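Local coordinates for ABC-type transport system, molybdenum-specific extracellular solute-binding protein (Clostridium difficile, PDB 4KD5), which probably binds molybdate or tungstate outside the membrane and hands the oxyanion to an ABC transporter for import, at residues E18-I23 with K222-F227; K112-E117 with K143-K148; S78-D83 with A207-E212. One frame throughout, in Å; residues are numbered along the deposited sequence. Where two conformers were deposited one is given.

Overall arrangement
Contacts 1 and 3 lie in the same half of the molecule and touch, I23 meeting F211, whereas contact 2 sits on the opposite side of the chain's centre, about 29 Å from contact 1 and 38 Å from contact 3, measured between centres. Contacts 1 and 3 use successive helices, 218-226 and 205-215. None is wholly core. Contact 1 is a helix pair with a buried apolar inside, and exposed E18 and E226 at its margin. Contact 2 is backbone pairing of parallel strands, strand 113-116 buried and strand 144-147 more exposed. Contact 3, the smallest, is a polar meeting of a turn and a helix, mixing buried T80 and E212 with exposed D79 and K82.

Contact 1 of 3, residues E18-I23 with K222-F227; sequences EAMAKI and KIFEEF
The ring of F227 lies flat on the backbone of the facing helix: A19 CA stands 3.7 Å from the ring centroid and 11° off its normal, a CH-pi contact. The carbonyl carbon of E18 covers the same face nearer the rim. A19 CB reaches on to the second ring, 3.7 Å from F224 CD1, so this small residue serves both phenylalanines. M20, a selenomethionine bent at chi2 and chi3, brings its SE to the edge of F224, 4.0 Å from CZ and 77° off the ring normal, a Met-aromatic contact. Helices 17-28 and 218-226, the first and last of this ModA-family solute-binding fold, run roughly antiparallel here at 141°, with segment axes 9.0 Å apart at closest. Next to the F224 ring, I23 and I223 cross obliquely, CD1 of I23 lying 3.6 Å from CG2 of I223. Helix 205-215 backs this layer, F211, F214 and L215 resting on I23. At the margin K22 leaves with CG anti to its backbone N, crosses I223 obliquely with its CG against I223 CG2, and crosses E226 at about a right angle; its NZ forms a long salt bridge of 3.8 Å to E226 OE2.

Contact 2 of 3, residues K112-E117 with K143-K148; sequences KIAVGE and KLVFAK
V145, I113 and V115 each give up a little over 70 Å² to this contact, and the bonding centres on them. V145 N points almost straight at I113 O, 3.0 Å away with 176° at the hydrogen, although the donor stands above the carbonyl plane. V145 O receives the amide of V115 at 3.0 Å, nearly along its C=O axis (173°). V145 thus spends both its backbone groups on the residues flanking A114, its partner in register. Its CG2, placed between backbone N and carbonyl carbon, presses against I113 O at 3.3 Å. I113 completes its pair of bonds through its N, 2.9 Å from K143 O, and V115 through its O, 2.8 Å from A147 N. This staggered pattern, closed by a fifth bond from E117 N to A147 O, is that of parallel strands, and the two are the outer members of the beta-alpha-beta unit formed by strand 113-116, helix 122-133 and strand 144-147. On one face I113 and L144 point the same way, with I113 CB 3.7 Å from L144 CD1. V115 and F146 repeat that side-by-side arrangement, V115 CG2 lying 3.6 Å from F146 CD1. The opposite face carries A114, V145 and A147; helix 150-159 packs there through V153 on A114 and through E152, V153 and W156 on A147. Strand 113-116 is internal to the sheet, because A114 turns its own backbone bonds to V164 and F166 of strand 164-168. Where the pair ends, G116 lies about 6 Å from the side chains of A123 and of V150, both predicted to bind molybdate. At the other end K143 sends its ammonium away to the carbonyls of V110 and L105.

Contact 3 of 3, residues S78-D83 with A207-E212; sequences SDTMKD and AAKKFE. With FMT (formic acid), chain F.
T80 OG1 is gripped by three partners, all outside the facing helix: it donates to V77 O, accepts from V198 N, and makes a weak further bond with S197 OG. Its first torsion (chi1 69°) sets OG1 between the backbone N and the carbonyl carbon, while CG2, anti to the carbonyl carbon, is directed at K209. There the methyl lies 3.8 Å from K209 CE, crossing the extended lysine chain at about a right angle. K209 continues past it to the surface, where its NZ meets D79 OD1 in a long salt bridge of 3.7 Å. E212 meets T80 at CB and at the carbonyl oxygen, with CG anti to its backbone N (chi1 -176°) and the rest of the chain extended. Its OE2 comes 3.4 Å from T80 CB, and its OE1 is 2.7 Å from T80 O. Two oxygens this close suggest that the acid probably holds a proton, as its burial would encourage, though the ammonium of K82 nearby would work against it. K82 bends at chi2 so that CD passes E212 OE1 at 3.6 Å, and its ammonium turns back to D79 O, 2.9 Å away and in the carbonyl plane. At the far end of the helical segment, A207 N makes a weak hydrogen bond of 3.4 Å to O1 of a formic acid molecule probably drawn from the crystallisation liquor. S78 OG is hydrogen-bonded to D71 and to D149 of a neighbouring subunit. The contact ties the turn leading into strand 82-94 to helix 205-215 beside strand 193-198: V196 pairs with K82 through the backbone and packs on E212 together with V198, while F211 reaches strands 6-13 and 58-60 through L8, I10 and L58.

Contact 1 of 3, residues E18-I23 with K222-F227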
loop_
_atom_site.group_PDB
_atom_site.type_symbol
_atom_site.label_atom_id
_atom_site.label_comp_id
_atom_site.label_asym_id
_atom_site.label_seq_id
_atom_site.Cartn_x
_atom_site.Cartn_y
_atom_site.Cartn_z
ATOM N N GLU A 18 -8.215 25.211 -8.506
ATOM C CA GLU A 18 -8.924 24.900 -9.742
ATOM C C GLU A 18 -8.448 23.587 -10.358
ATOM O O GLU A 18 -9.236 22.850 -10.944
ATOM C CB GLU A 18 -8.806 26.051 -10.746
ATOM C CG GLU A 18 -9.248 27.405 -10.201
ATOM C CD GLU A 18 -8.129 28.152 -9.499
ATOM O OE1 GLU A 18 -7.152 28.532 -10.176
ATOM O OE2 GLU A 18 -8.223 28.354 -8.270
ATOM N N ALA A 19 -7.163 23.287 -10.208
ATOM C CA ALA A 19 -6.609 22.050 -10.753
ATOM C C ALA A 19 -7.012 20.834 -9.921
ATOM O O ALA A 19 -7.293 19.764 -10.464
ATOM C CB ALA A 19 -5.100 22.140 -10.854
HETATM N N MSE A 20 -7.039 21.011 -8.602
HETATM C CA MSE A 20 -7.316 19.918 -7.671
HETATM C C MSE A 20 -8.748 19.408 -7.767
HETATM O O MSE A 20 -9.039 18.277 -7.381
HETATM C CB MSE A 20 -7.018 20.347 -6.234
HETATM C CG MSE A 20 -5.555 20.632 -5.951
HETATM SE SE MSE A 20 -4.360 19.214 -6.518
HETATM C CE MSE A 20 -4.946 17.841 -5.291
ATOM N N ALA A 21 -9.643 20.245 -8.278
ATOM C CA ALA A 21 -11.030 19.842 -8.481
ATOM C C ALA A 21 -11.159 18.833 -9.622
ATOM O O ALA A 21 -11.935 17.882 -9.533
ATOM C CB ALA A 21 -11.898 21.056 -8.737
ATOM N N LYS A 22 -10.406 19.045 -10.697
ATOM C CA LYS A 22 -10.384 18.099 -11.808
ATOM C C LYS A 22 -9.604 16.848 -11.404
ATOM O O LYS A 22 -9.885 15.754 -11.887
ATOM C CB LYS A 22 -9.766 18.747 -13.049
ATOM C CG LYS A 22 -9.786 17.888 -14.305
ATOM C CD LYS A 22 -11.187 17.778 -14.887
ATOM C CE LYS A 22 -11.158 17.651 -16.408
ATOM N NZ LYS A 22 -10.401 16.464 -16.893
ATOM N N ILE A 23 -8.630 17.018 -10.513
ATOM C CA ILE A 23 -7.887 15.888 -9.954
ATOM C C ILE A 23 -8.806 14.957 -9.144
ATOM O O ILE A 23 -8.687 13.730 -9.214
ATOM C CB ILE A 23 -6.708 16.367 -9.068
ATOM C CG1 ILE A 23 -5.595 16.991 -9.918
ATOM C CG2 ILE A 23 -6.159 15.224 -8.230
ATOM C CD1 ILE A 23 -4.889 16.012 -10.837
ATOM N N LYS A 222 -1.117 15.906 -17.243
ATOM C CA LYS A 222 -1.921 16.550 -18.281
ATOM C C LYS A 222 -3.099 17.340 -17.715
ATOM O O LYS A 222 -3.587 18.272 -18.350
ATOM C CB LYS A 222 -2.421 15.525 -19.309
ATOM C CG LYS A 222 -1.351 15.015 -20.265
ATOM C CD LYS A 222 -1.966 14.199 -21.397
ATOM C CE LYS A 222 -0.899 13.549 -22.269
ATOM N NZ LYS A 222 -1.496 12.779 -23.403
ATOM N N ILE A 223 -3.558 16.958 -16.528
ATOM C CA ILE A 223 -4.622 17.692 -15.847
ATOM C C ILE A 223 -4.100 19.041 -15.351
ATOM O O ILE A 223 -4.751 20.071 -15.529
ATOM C CB ILE A 223 -5.224 16.876 -14.681
ATOM C CG1 ILE A 223 -6.123 15.765 -15.223
ATOM C CG2 ILE A 223 -6.028 17.764 -13.749
ATOM C CD1 ILE A 223 -6.769 14.935 -14.142
ATOM N N PHE A 224 -2.918 19.031 -14.747
ATOM C CA PHE A 224 -2.298 20.261 -14.275
ATOM C C PHE A 224 -1.945 21.192 -15.435
ATOM O O PHE A 224 -1.886 22.407 -15.259
ATOM C CB PHE A 224 -1.049 19.950 -13.442
ATOM C CG PHE A 224 -1.345 19.411 -12.070
ATOM C CD1 PHE A 224 -1.903 20.222 -11.095
ATOM C CD2 PHE A 224 -1.041 18.097 -11.748
ATOM C CE1 PHE A 224 -2.169 19.726 -9.827
ATOM C CE2 PHE A 224 -1.302 17.599 -10.483
ATOM C CZ PHE A 224 -1.868 18.418 -9.522
ATOM N N GLU A 225 -1.722 20.624 -16.618
ATOM C CA GLU A 225 -1.394 21.413 -17.807
ATOM C C GLU A 225 -2.621 22.076 -18.446
ATOM O O GLU A 225 -2.492 23.023 -19.224
ATOM C CB GLU A 225 -0.604 20.566 -18.818
ATOM C CG GLU A 225 0.781 20.162 -18.317
ATOM C CD GLU A 225 1.395 19.017 -19.106
ATOM O OE1 GLU A 225 0.835 18.647 -20.159
ATOM O OE2 GLU A 225 2.439 18.484 -18.668
ATOM N N GLU A 226 -3.808 21.579 -18.112
ATOM C CA GLU A 226 -5.050 22.232 -18.514
ATOM C C GLU A 226 -5.188 23.558 -17.781
ATOM O O GLU A 226 -5.863 24.472 -18.242
ATOM C CB GLU A 226 -6.259 21.348 -18.183
ATOM C CG GLU A 226 -6.308 20.013 -18.908
ATOM C CD GLU A 226 -7.420 19.113 -18.392
ATOM O OE1 GLU A 226 -8.244 19.586 -17.583
ATOM O OE2 GLU A 226 -7.469 17.929 -18.791
ATOM N N PHE A 227 -4.544 23.649 -16.625
ATOM C CA PHE A 227 -4.705 24.807 -15.762
ATOM C C PHE A 227 -3.480 25.720 -15.782
ATOM O O PHE A 227 -3.314 26.575 -14.909
ATOM C CB PHE A 227 -5.068 24.360 -14.338
ATOM C CG PHE A 227 -6.425 23.708 -14.239
ATOM C CD1 PHE A 227 -7.548 24.466 -13.943
ATOM C CD2 PHE A 227 -6.581 22.348 -14.463
ATOM C CE1 PHE A 227 -8.801 23.877 -13.862
ATOM C CE2 PHE A 227 -7.832 21.752 -14.384
ATOM C CZ PHE A 227 -8.943 22.517 -14.082
#

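Contact 2 of 3, residues K112-E117 with K143-K148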
loop_
_atom_site.group_PDB
_atom_site.type_symbol
_atom_site.label_atom_id
_atom_site.label_comp_id
_atom_site.label_asym_id
_atom_site.label_seq_id
_atom_site.Cartn_x
_atom_site.Cartn_y
_atom_site.Cartn_z
ATOM N N LYS A 112 4.604 51.291 -19.896
ATOM C CA LYS A 112 4.304 50.851 -18.540
ATOM C C LYS A 112 4.324 49.327 -18.414
ATOM O O LYS A 112 3.499 48.628 -19.014
ATOM C CB LYS A 112 2.966 51.449 -18.078
ATOM C CG LYS A 112 2.940 52.975 -18.161
ATOM C CD LYS A 112 1.619 53.569 -17.720
ATOM C CE LYS A 112 1.385 53.293 -16.261
ATOM N NZ LYS A 112 0.038 53.730 -15.813
ATOM N N ILE A 113 5.292 48.830 -17.646
ATOM C CA ILE A 113 5.452 47.400 -17.395
ATOM C C ILE A 113 4.913 47.044 -16.008
ATOM O O ILE A 113 5.444 47.493 -14.992
ATOM C CB ILE A 113 6.933 46.979 -17.496
ATOM C CG1 ILE A 113 7.477 47.278 -18.894
ATOM C CG2 ILE A 113 7.110 45.506 -17.166
ATOM C CD1 ILE A 113 8.950 46.974 -19.071
ATOM N N ALA A 114 3.859 46.234 -15.966
ATOM C CA ALA A 114 3.249 45.845 -14.693
ATOM C C ALA A 114 3.928 44.614 -14.102
ATOM O O ALA A 114 4.039 43.582 -14.766
ATOM C CB ALA A 114 1.769 45.589 -14.865
ATOM N N VAL A 115 4.371 44.722 -12.851
ATOM C CA VAL A 115 4.933 43.581 -12.122
ATOM C C VAL A 115 4.416 43.568 -10.688
ATOM O O VAL A 115 3.958 44.593 -10.179
ATOM C CB VAL A 115 6.482 43.615 -12.075
ATOM C CG1 VAL A 115 7.088 43.526 -13.465
ATOM C CG2 VAL A 115 6.960 44.866 -11.355
ATOM N N GLY A 116 4.497 42.415 -10.032
ATOM C CA GLY A 116 4.145 42.342 -8.625
ATOM C C GLY A 116 5.234 42.967 -7.768
ATOM O O GLY A 116 6.393 43.035 -8.192
ATOM N N GLU A 117 4.870 43.434 -6.574
ATOM C CA GLU A 117 5.857 43.984 -5.651
ATOM C C GLU A 117 6.915 42.923 -5.350
ATOM O O GLU A 117 6.589 41.798 -4.975
ATOM C CB GLU A 117 5.180 44.504 -4.375
ATOM C CG GLU A 117 4.497 45.864 -4.554
ATOM C CD GLU A 117 3.357 46.109 -3.571
ATOM O OE1 GLU A 117 2.569 47.055 -3.799
ATOM O OE2 GLU A 117 3.243 45.363 -2.576
ATOM N N LYS A 143 9.749 52.574 -16.294
ATOM C CA LYS A 143 8.561 51.928 -16.847
ATOM C C LYS A 143 7.849 51.052 -15.824
ATOM O O LYS A 143 6.660 50.776 -15.950
ATOM C CB LYS A 143 8.939 51.081 -18.065
ATOM C CG LYS A 143 9.760 51.805 -19.120
ATOM C CD LYS A 143 9.365 51.339 -20.520
ATOM C CE LYS A 143 10.480 51.589 -21.533
ATOM N NZ LYS A 143 10.075 51.229 -22.924
ATOM N N LEU A 144 8.592 50.609 -14.819
ATOM C CA LEU A 144 8.088 49.645 -13.845
ATOM C C LEU A 144 7.004 50.211 -12.917
ATOM O O LEU A 144 7.229 51.198 -12.207
ATOM C CB LEU A 144 9.249 49.096 -13.008
ATOM C CG LEU A 144 9.808 47.721 -13.372
ATOM C CD1 LEU A 144 9.342 47.255 -14.738
ATOM C CD2 LEU A 144 11.325 47.698 -13.299
ATOM N N VAL A 145 5.828 49.584 -12.933
ATOM C CA VAL A 145 4.771 49.870 -11.958
ATOM C C VAL A 145 4.458 48.597 -11.166
ATOM O O VAL A 145 4.523 47.494 -11.707
ATOM C CB VAL A 145 3.500 50.434 -12.624
ATOM C CG1 VAL A 145 3.687 51.892 -12.973
ATOM C CG2 VAL A 145 3.149 49.640 -13.868
ATOM N N PHE A 146 4.117 48.750 -9.891
ATOM C CA PHE A 146 4.048 47.603 -8.992
ATOM C C PHE A 146 2.647 47.327 -8.431
ATOM O O PHE A 146 2.038 48.193 -7.800
ATOM C CB PHE A 146 5.060 47.779 -7.853
ATOM C CG PHE A 146 6.484 47.940 -8.324
ATOM C CD1 PHE A 146 7.328 46.842 -8.400
ATOM C CD2 PHE A 146 6.978 49.186 -8.695
ATOM C CE1 PHE A 146 8.638 46.981 -8.833
ATOM C CE2 PHE A 146 8.286 49.331 -9.131
ATOM C CZ PHE A 146 9.117 48.229 -9.199
ATOM N N ALA A 147 2.152 46.110 -8.663
ATOM C CA ALA A 147 0.817 45.703 -8.209
ATOM C C ALA A 147 0.849 44.870 -6.926
ATOM O O ALA A 147 1.870 44.261 -6.598
ATOM C CB ALA A 147 0.091 44.950 -9.302
ATOM N N LYS A 148 -0.285 44.826 -6.226
ATOM C CA LYS A 148 -0.401 44.104 -4.959
ATOM C C LYS A 148 -0.491 42.595 -5.169
ATOM O O LYS A 148 -0.167 41.819 -4.269
ATOM C CB LYS A 148 -1.628 44.583 -4.180
ATOM C CG LYS A 148 -2.952 44.373 -4.911
ATOM C CD LYS A 148 -4.133 44.863 -4.080
ATOM C CE LYS A 148 -5.459 44.614 -4.801
ATOM N NZ LYS A 148 -6.641 45.001 -3.972
#

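Contact 3 of 3, residues S78-D83 with A207-E212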
loop_
_atom_site.group_PDB
_atom_site.type_symbol
_atom_site.label_atom_id
_atom_site.label_comp_id
_atom_site.label_asym_id
_atom_site.label_seq_id
_atom_site.Cartn_x
_atom_site.Cartn_y
_atom_site.Cartn_z
ATOM N N SER A 78 10.309 10.854 3.600
ATOM C CA SER A 78 11.343 11.475 2.765
ATOM C C SER A 78 11.391 11.026 1.302
ATOM O O SER A 78 11.527 11.853 0.399
ATOM C CB SER A 78 12.724 11.292 3.403
ATOM O OG SER A 78 12.808 11.944 4.651
ATOM N N ASP A 79 11.290 9.722 1.072
ATOM C CA ASP A 79 11.394 9.181 -0.280
ATOM C C ASP A 79 10.195 9.521 -1.170
ATOM O O ASP A 79 10.203 9.223 -2.363
ATOM C CB ASP A 79 11.629 7.668 -0.247
ATOM C CG ASP A 79 10.965 6.998 0.938
ATOM O OD1 ASP A 79 10.293 5.960 0.737
ATOM O OD2 ASP A 79 11.124 7.498 2.072
ATOM N N THR A 80 9.173 10.151 -0.594
ATOM C CA THR A 80 8.019 10.600 -1.370
ATOM C C THR A 80 8.155 12.057 -1.786
ATOM O O THR A 80 7.273 12.596 -2.448
ATOM C CB THR A 80 6.691 10.420 -0.610
ATOM O OG1 THR A 80 6.642 11.327 0.498
ATOM C CG2 THR A 80 6.556 8.996 -0.112
HETATM N N MSE A 81 9.249 12.700 -1.385
HETATM C CA MSE A 81 9.468 14.096 -1.756
HETATM C C MSE A 81 9.772 14.209 -3.247
HETATM O O MSE A 81 10.772 13.670 -3.734
HETATM C CB MSE A 81 10.599 14.721 -0.935
HETATM C CG MSE A 81 10.280 14.820 0.550
HETATM SE SE MSE A 81 11.805 15.283 1.667
HETATM C CE MSE A 81 11.926 17.172 1.241
ATOM N N LYS A 82 8.899 14.909 -3.967
ATOM C CA LYS A 82 9.040 15.085 -5.411
ATOM C C LYS A 82 8.557 16.454 -5.857
ATOM O O LYS A 82 7.790 17.113 -5.152
ATOM C CB LYS A 82 8.249 14.008 -6.165
ATOM C CG LYS A 82 9.047 12.775 -6.529
ATOM C CD LYS A 82 8.592 11.561 -5.737
ATOM C CE LYS A 82 9.655 10.472 -5.779
ATOM N NZ LYS A 82 9.205 9.222 -5.103
ATOM N N ASP A 83 8.998 16.867 -7.039
ATOM C CA ASP A 83 8.475 18.068 -7.661
ATOM C C ASP A 83 7.280 17.692 -8.522
ATOM O O ASP A 83 7.427 16.988 -9.520
ATOM C CB ASP A 83 9.561 18.749 -8.496
ATOM C CG ASP A 83 10.670 19.325 -7.645
ATOM O OD1 ASP A 83 10.397 19.647 -6.476
ATOM O OD2 ASP A 83 11.809 19.443 -8.145
ATOM N N ALA A 207 -2.008 4.639 0.809
ATOM C CA ALA A 207 -3.074 5.288 0.049
ATOM C C ALA A 207 -2.632 6.673 -0.432
ATOM O O ALA A 207 -3.029 7.126 -1.508
ATOM C CB ALA A 207 -4.329 5.393 0.883
ATOM N N ALA A 208 -1.807 7.340 0.370
ATOM C CA ALA A 208 -1.284 8.655 0.015
ATOM C C ALA A 208 -0.227 8.557 -1.086
ATOM O O ALA A 208 -0.208 9.375 -2.009
ATOM C CB ALA A 208 -0.715 9.341 1.239
ATOM N N LYS A 209 0.662 7.571 -0.973
ATOM C CA LYS A 209 1.676 7.333 -1.993
ATOM C C LYS A 209 1.038 7.026 -3.343
ATOM O O LYS A 209 1.524 7.455 -4.386
ATOM C CB LYS A 209 2.593 6.175 -1.585
ATOM C CG LYS A 209 3.477 6.434 -0.377
ATOM C CD LYS A 209 4.628 5.417 -0.324
ATOM C CE LYS A 209 5.426 5.531 0.973
ATOM N NZ LYS A 209 6.748 4.833 0.923
ATOM N N LYS A 210 -0.051 6.267 -3.312
ATOM C CA LYS A 210 -0.755 5.895 -4.534
ATOM C C LYS A 210 -1.448 7.092 -5.177
ATOM O O LYS A 210 -1.486 7.210 -6.397
ATOM C CB LYS A 210 -1.769 4.778 -4.264
ATOM C CG LYS A 210 -1.280 3.375 -4.604
ATOM C CD LYS A 210 -0.036 2.986 -3.819
ATOM C CE LYS A 210 0.417 1.570 -4.161
ATOM N NZ LYS A 210 0.738 1.404 -5.610
ATOM N N PHE A 211 -2.000 7.980 -4.357
ATOM C CA PHE A 211 -2.609 9.192 -4.888
ATOM C C PHE A 211 -1.552 10.157 -5.402
ATOM O O PHE A 211 -1.789 10.893 -6.356
ATOM C CB PHE A 211 -3.498 9.892 -3.858
ATOM C CG PHE A 211 -4.023 11.221 -4.328
ATOM C CD1 PHE A 211 -4.876 11.297 -5.422
ATOM C CD2 PHE A 211 -3.658 12.393 -3.686
ATOM C CE1 PHE A 211 -5.358 12.522 -5.861
ATOM C CE2 PHE A 211 -4.139 13.620 -4.120
ATOM C CZ PHE A 211 -4.988 13.683 -5.208
ATOM N N GLU A 212 -0.388 10.160 -4.763
ATOM C CA GLU A 212 0.713 11.005 -5.215
ATOM C C GLU A 212 1.196 10.555 -6.591
ATOM O O GLU A 212 1.531 11.381 -7.441
ATOM C CB GLU A 212 1.875 10.989 -4.216
ATOM C CG GLU A 212 3.015 11.927 -4.601
ATOM C CD GLU A 212 4.232 11.804 -3.703
ATOM O OE1 GLU A 212 5.355 11.925 -4.229
ATOM O OE2 GLU A 212 4.071 11.601 -2.481
HETATM C C FMT F . -3.729 2.393 3.104
HETATM O O1 FMT F . -2.919 3.099 3.705
HETATM O O2 FMT F . -3.481 1.798 2.056
#